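Alginate lyase, family PL7 (Zobellia galactanivorans, PDB 4BE3) degrades alginate as an exolytic lyase of polysaccharide lyase family 7, probably by beta-elimination. Local coordinates at residues E270-L273 against V274-T277; V38-N42 against E43-V47. One frame throughout, in Å; residues are numbered along the deposited sequence. Where two conformers were deposited one is given.

Contact 1: E270-L273 against V274-T277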
loop_
_atom_site.group_PDB
_atom_site.type_symbol
_atom_site.label_atom_id
_atom_site.label_comp_id
_atom_site.label_asym_id
_atom_site.label_seq_id
_atom_site.Cartn_x
_atom_site.Cartn_y
_atom_site.Cartn_z
ATOM N N GLU A 270 33.682 -13.434 -19.518
ATOM C CA GLU A 270 34.874 -12.713 -19.045
ATOM C C GLU A 270 34.498 -11.374 -18.460
ATOM O O GLU A 270 35.156 -10.851 -17.578
ATOM C CB GLU A 270 35.937 -12.595 -20.237
ATOM C CG GLU A 270 36.426 -13.954 -20.740
ATOM C CD GLU A 270 35.304 -14.841 -21.406
ATOM O OE1 GLU A 270 34.418 -14.213 -22.084
ATOM O OE2 GLU A 270 35.235 -16.136 -21.190
ATOM N N ASP A 271 33.443 -10.768 -18.925
ATOM C CA ASP A 271 33.060 -9.485 -18.351
ATOM C C ASP A 271 32.371 -9.553 -16.981
ATOM O O ASP A 271 32.438 -8.613 -16.219
ATOM C CB ASP A 271 32.187 -8.694 -19.333
ATOM C CG ASP A 271 33.042 -8.296 -20.640
ATOM O OD1 ASP A 271 34.317 -8.445 -20.651
ATOM O OD2 ASP A 271 32.434 -7.882 -21.631
ATOM N N ASN A 272 31.677 -10.649 -16.675
ATOM C CA ASN A 272 31.100 -10.769 -15.333
ATOM C C ASN A 272 30.813 -12.298 -15.174
ATOM O O ASN A 272 29.832 -12.808 -15.715
ATOM C CB ASN A 272 29.766 -10.072 -15.287
ATOM C CG ASN A 272 29.201 -10.064 -13.901
ATOM O OD1 ASN A 272 29.150 -11.097 -13.204
ATOM N ND2 ASN A 272 28.676 -8.909 -13.503
ATOM N N LEU A 273 31.727 -12.975 -14.523
ATOM C CA LEU A 273 31.593 -14.448 -14.325
ATOM C C LEU A 273 30.401 -14.922 -13.522
ATOM O O LEU A 273 30.169 -16.076 -13.462
ATOM C CB LEU A 273 32.885 -15.107 -13.703
ATOM C CG LEU A 273 32.975 -16.599 -14.075
ATOM C CD1 LEU A 273 33.265 -16.770 -15.544
ATOM C CD2 LEU A 273 34.102 -17.343 -13.321
ATOM N N VAL A 274 29.621 -14.054 -12.850
ATOM C CA VAL A 274 28.452 -14.492 -12.096
ATOM C C VAL A 274 27.161 -14.327 -12.888
ATOM O O VAL A 274 26.262 -15.199 -12.846
ATOM C CB VAL A 274 28.294 -13.691 -10.804
ATOM C CG1 VAL A 274 26.990 -14.053 -9.983
ATOM C CG2 VAL A 274 29.548 -13.957 -9.950
ATOM N N TRP A 275 27.111 -13.260 -13.716
ATOM C CA TRP A 275 25.817 -12.923 -14.408
ATOM C C TRP A 275 25.890 -12.877 -15.937
ATOM O O TRP A 275 24.825 -12.798 -16.528
ATOM C CB TRP A 275 25.383 -11.464 -13.959
ATOM C CG TRP A 275 25.127 -11.415 -12.494
ATOM C CD1 TRP A 275 25.946 -10.927 -11.474
ATOM C CD2 TRP A 275 23.891 -11.864 -11.806
ATOM N NE1 TRP A 275 25.304 -11.043 -10.251
ATOM C CE2 TRP A 275 24.107 -11.635 -10.393
ATOM C CE3 TRP A 275 22.716 -12.489 -12.237
ATOM C CZ2 TRP A 275 23.111 -11.965 -9.428
ATOM C CZ3 TRP A 275 21.694 -12.793 -11.278
ATOM C CH2 TRP A 275 21.883 -12.534 -9.922
ATOM N N SER A 276 27.097 -12.851 -16.570
ATOM C CA SER A 276 27.155 -12.796 -18.059
ATOM C C SER A 276 27.378 -14.221 -18.537
ATOM O O SER A 276 28.417 -14.769 -18.303
ATOM C CB SER A 276 28.333 -11.851 -18.542
ATOM O OG SER A 276 27.906 -10.527 -18.045
ATOM N N THR A 277 26.328 -14.787 -19.154
ATOM C CA THR A 277 26.285 -16.225 -19.317
ATOM C C THR A 277 26.759 -16.757 -20.688
ATOM O O THR A 277 26.883 -17.951 -20.849
ATOM C CB THR A 277 24.845 -16.683 -19.112
ATOM O OG1 THR A 277 23.953 -15.850 -19.910
ATOM C CG2 THR A 277 24.431 -16.372 -17.656
#

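Contact 2: V38-N42 against E43-V47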
loop_
_atom_site.group_PDB
_atom_site.type_symbol
_atom_site.label_atom_id
_atom_site.label_comp_id
_atom_site.label_asym_id
_atom_site.label_seq_id
_atom_site.Cartn_x
_atom_site.Cartn_y
_atom_site.Cartn_z
ATOM N N VAL A 38 -2.284 -16.995 -23.324
ATOM C CA VAL A 38 -2.903 -18.072 -22.508
ATOM C C VAL A 38 -2.671 -19.373 -23.255
ATOM O O VAL A 38 -2.767 -19.397 -24.507
ATOM C CB VAL A 38 -4.456 -17.895 -22.345
ATOM C CG1 VAL A 38 -5.007 -19.150 -21.672
ATOM C CG2 VAL A 38 -4.681 -16.628 -21.460
ATOM N N GLU A 39 -2.403 -20.468 -22.556
ATOM C CA GLU A 39 -2.282 -21.792 -23.190
ATOM C C GLU A 39 -3.167 -22.692 -22.396
ATOM O O GLU A 39 -3.232 -22.597 -21.170
ATOM C CB GLU A 39 -0.800 -22.388 -23.166
ATOM C CG GLU A 39 -0.809 -23.552 -24.153
ATOM C CD GLU A 39 0.500 -23.815 -24.807
ATOM O OE1 GLU A 39 1.308 -22.870 -25.182
ATOM O OE2 GLU A 39 0.716 -25.036 -24.955
ATOM N N HIS A 40 -3.913 -23.538 -23.131
ATOM C CA HIS A 40 -4.863 -24.473 -22.525
ATOM C C HIS A 40 -4.253 -25.870 -22.499
ATOM O O HIS A 40 -3.693 -26.312 -23.500
ATOM C CB HIS A 40 -6.263 -24.484 -23.319
ATOM C CG HIS A 40 -7.284 -25.375 -22.610
ATOM N ND1 HIS A 40 -7.841 -25.036 -21.368
ATOM C CD2 HIS A 40 -7.745 -26.681 -22.902
ATOM C CE1 HIS A 40 -8.640 -26.038 -20.928
ATOM N NE2 HIS A 40 -8.591 -27.049 -21.869
ATOM N N GLU A 41 -4.325 -26.588 -21.388
ATOM C CA GLU A 41 -3.752 -27.930 -21.316
ATOM C C GLU A 41 -4.527 -28.897 -20.429
ATOM O O GLU A 41 -4.657 -28.628 -19.216
ATOM C CB GLU A 41 -2.383 -27.838 -20.721
ATOM C CG GLU A 41 -1.558 -29.091 -20.909
ATOM C CD GLU A 41 -0.329 -28.995 -20.012
ATOM O OE1 GLU A 41 -0.518 -28.639 -18.822
ATOM O OE2 GLU A 41 0.761 -29.205 -20.549
ATOM N N ASN A 42 -5.044 -30.017 -21.016
ATOM C CA ASN A 42 -6.140 -30.854 -20.350
ATOM C C ASN A 42 -7.200 -29.961 -19.706
ATOM O O ASN A 42 -7.892 -29.280 -20.428
ATOM C CB ASN A 42 -5.584 -31.876 -19.331
ATOM C CG ASN A 42 -4.225 -32.432 -19.765
ATOM O OD1 ASN A 42 -4.103 -32.946 -20.872
ATOM N ND2 ASN A 42 -3.188 -32.287 -18.918
ATOM N N GLU A 43 -7.321 -29.899 -18.390
ATOM C CA GLU A 43 -8.423 -29.125 -17.851
ATOM C C GLU A 43 -8.053 -27.791 -17.235
ATOM O O GLU A 43 -8.898 -27.242 -16.583
ATOM C CB GLU A 43 -9.196 -29.935 -16.817
ATOM C CG GLU A 43 -9.927 -31.158 -17.392
ATOM C CD GLU A 43 -8.992 -32.352 -17.567
ATOM O OE1 GLU A 43 -8.218 -32.676 -16.633
ATOM O OE2 GLU A 43 -9.011 -32.969 -18.657
ATOM N N THR A 44 -6.825 -27.276 -17.450
ATOM C CA THR A 44 -6.381 -25.979 -16.873
ATOM C C THR A 44 -5.905 -24.987 -17.953
ATOM O O THR A 44 -5.258 -25.349 -18.906
ATOM C CB THR A 44 -5.178 -26.232 -15.922
ATOM O OG1 THR A 44 -5.541 -27.282 -15.052
ATOM C CG2 THR A 44 -4.737 -24.982 -15.055
ATOM N N ASP A 45 -6.224 -23.707 -17.744
ATOM C CA ASP A 45 -5.685 -22.642 -18.581
ATOM C C ASP A 45 -4.458 -22.016 -17.815
ATOM O O ASP A 45 -4.535 -21.883 -16.579
ATOM C CB ASP A 45 -6.747 -21.606 -18.746
ATOM C CG ASP A 45 -7.916 -22.155 -19.659
ATOM O OD1 ASP A 45 -7.598 -22.732 -20.708
ATOM O OD2 ASP A 45 -9.061 -21.974 -19.281
ATOM N N TRP A 46 -3.447 -21.556 -18.557
ATOM C CA TRP A 46 -2.230 -21.022 -17.903
ATOM C C TRP A 46 -1.888 -19.731 -18.596
ATOM O O TRP A 46 -2.079 -19.611 -19.800
ATOM C CB TRP A 46 -1.015 -22.056 -18.161
ATOM C CG TRP A 46 -1.215 -23.382 -17.533
ATOM C CD1 TRP A 46 -1.897 -24.496 -18.054
ATOM C CD2 TRP A 46 -0.695 -23.825 -16.231
ATOM N NE1 TRP A 46 -1.927 -25.529 -17.114
ATOM C CE2 TRP A 46 -1.196 -25.207 -16.027
ATOM C CE3 TRP A 46 0.128 -23.244 -15.265
ATOM C CZ2 TRP A 46 -0.913 -25.941 -14.865
ATOM C CZ3 TRP A 46 0.426 -23.987 -14.094
ATOM C CH2 TRP A 46 -0.063 -25.312 -13.922
ATOM N N VAL A 47 -1.324 -18.784 -17.853
ATOM C CA VAL A 47 -0.840 -17.609 -18.412
ATOM C C VAL A 47 0.658 -17.887 -18.728
ATOM O O VAL A 47 1.393 -18.283 -17.758
ATOM C CB VAL A 47 -0.890 -16.485 -17.375
ATOM C CG1 VAL A 47 -0.262 -15.257 -17.975
ATOM C CG2 VAL A 47 -2.391 -16.248 -16.929
HETATM O O HOH W 1 -2.607 -28.185 -17.458
HETATM O O HOH W 2 -5.407 -29.892 -16.740
#

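Contact 1: E270-L273 against V274-T277
The side-chain carbonyl of Asn-272 reaches forward along the chain and accepts two backbone N-H groups at once. Asn-272 OD1 lies 3.0 Å from Val-274 N, which approaches in the plane of the carboxamide carbonyl. Trp-275 N is equally close to Asn-272 OD1, at 3.0 Å, but it comes from well above that plane, so one oxygen serves two donors that reach it from different directions. The side chain gets there because its CG stands opposite the backbone N (chi1 -175°), which swings the amide over the residues that follow. Backbone bonding closes the same turn from the other carbonyl: Ser-276 N donates to Asn-272 O at 2.9 Å, and a weak bond from Trp-275 N to Asn-272 O, at 3.4 Å, adds to it. Val-274 and Thr-277 also make backbone hydrogen bonds outward, to Ala-101 and Asp-96 respectively.

Side-chain oxygen to the second and third residue ahead, and main-chain oxygen to the fourth, make this an Asx turn extended into an Asx motif, here in the loop between strand 260-262 and helix 286-291 of the jelly-roll lyase. Asparagine suits the place because its short arm sets a carbonyl within reach of the N-H groups of the second and third residues ahead, which a longer side chain would overshoot. With an alanine here, the N-H of Val-274 would lose its acceptor within the turn and that of Trp-275 would keep the weak bond alone, so the turn would probably be freer to open.

Van der Waals contacts flank the turn. Trp-275 runs alongside Asn-272, the indole turned 80° from the amide, with Trp-275 CD1 3.6 Å from Asn-272 OD1. Val-274 CG1 sits over one indole face toward its rim. Behind, Asn-272 CB meets Ser-276 OG at 3.4 Å, a closeness suited to a small serine.

Contact 2: V38-N42 against E43-V47
His-40 and Asp-45 lean toward each other across neighbouring strands, the imidazole plane turned 53° from the carboxylate. Asp-45 OD1 lies at the ring edge, near its plane, and accepts a hydrogen bond from His-40 ND1; the modelled 2.4 Å between those two atoms is very short and should be read with caution. The histidine CG is opposite its backbone N (chi1 -175°), which carries ND1 across to the partner strand. Asp-45 OD2 is taken up by a salt bridge to Lys-2, and the two carboxylate oxygens thus serve different partners. The negative charge would tend to favour a protonated imidazole. Next along this face, Val-38 CG1 touches Asp-45 CB at 4.2 Å, a valine suiting a site also lined by Leu-7.

His-40 and Asp-45 form a non-hydrogen-bonded pair of an antiparallel beta hairpin, whose two-residue loop is a type II' turn from Glu-41 to Thr-44. Asn-42 takes the positive phi (42°) that this turn requires, which asparagine tolerates better than most residues. Glu-41 N to Thr-44 O, at 2.9 Å, and Thr-44 N to Glu-41 O, at 3.1 Å, close it, and the Glu-39 and Trp-46 pair is likewise joined by two backbone hydrogen bonds.

On the other face, the extended Glu-41 crosses Trp-46 at a slant, its carboxylate almost perpendicular to the indole. A water at the indole edge, in the ring plane, bridges them: it accepts from Trp-46 NE1 at 2.8 Å and donates to Glu-41 OE1 at 2.5 Å and to Glu-41 O. Glu-41 OE1 also forms a salt bridge with Lys-87, which makes a cation-pi contact with Trp-46. Thr-44 CG2 rests over one indole face toward its rim, 3.4 Å above the plane, while the ring of Trp-299 meets the indole from strand 295-306.

From the N terminus, contact 2 comes first: at 38-47 the chain reverses through a tight turn, joining strand 36-41, outermost in its seven-stranded antiparallel sheet, to strand 44-52, which in turn pairs with strand 295-306 from near the C-terminal end. The chain then runs through most of both sheets before contact 1 forms, at 270-277, in the loop leading from strand 260-262 of the other sheet to helix 286-291. That turn is tied to the loop between strands 80-90 and 104-112. The two contacts stand in series, neither nesting nor crossing, with centres about 36 Å apart on opposite sides of the chain's centre. In contact 1 the side chain of Trp-275 lies about 13 Å from the bound meso-tartrate.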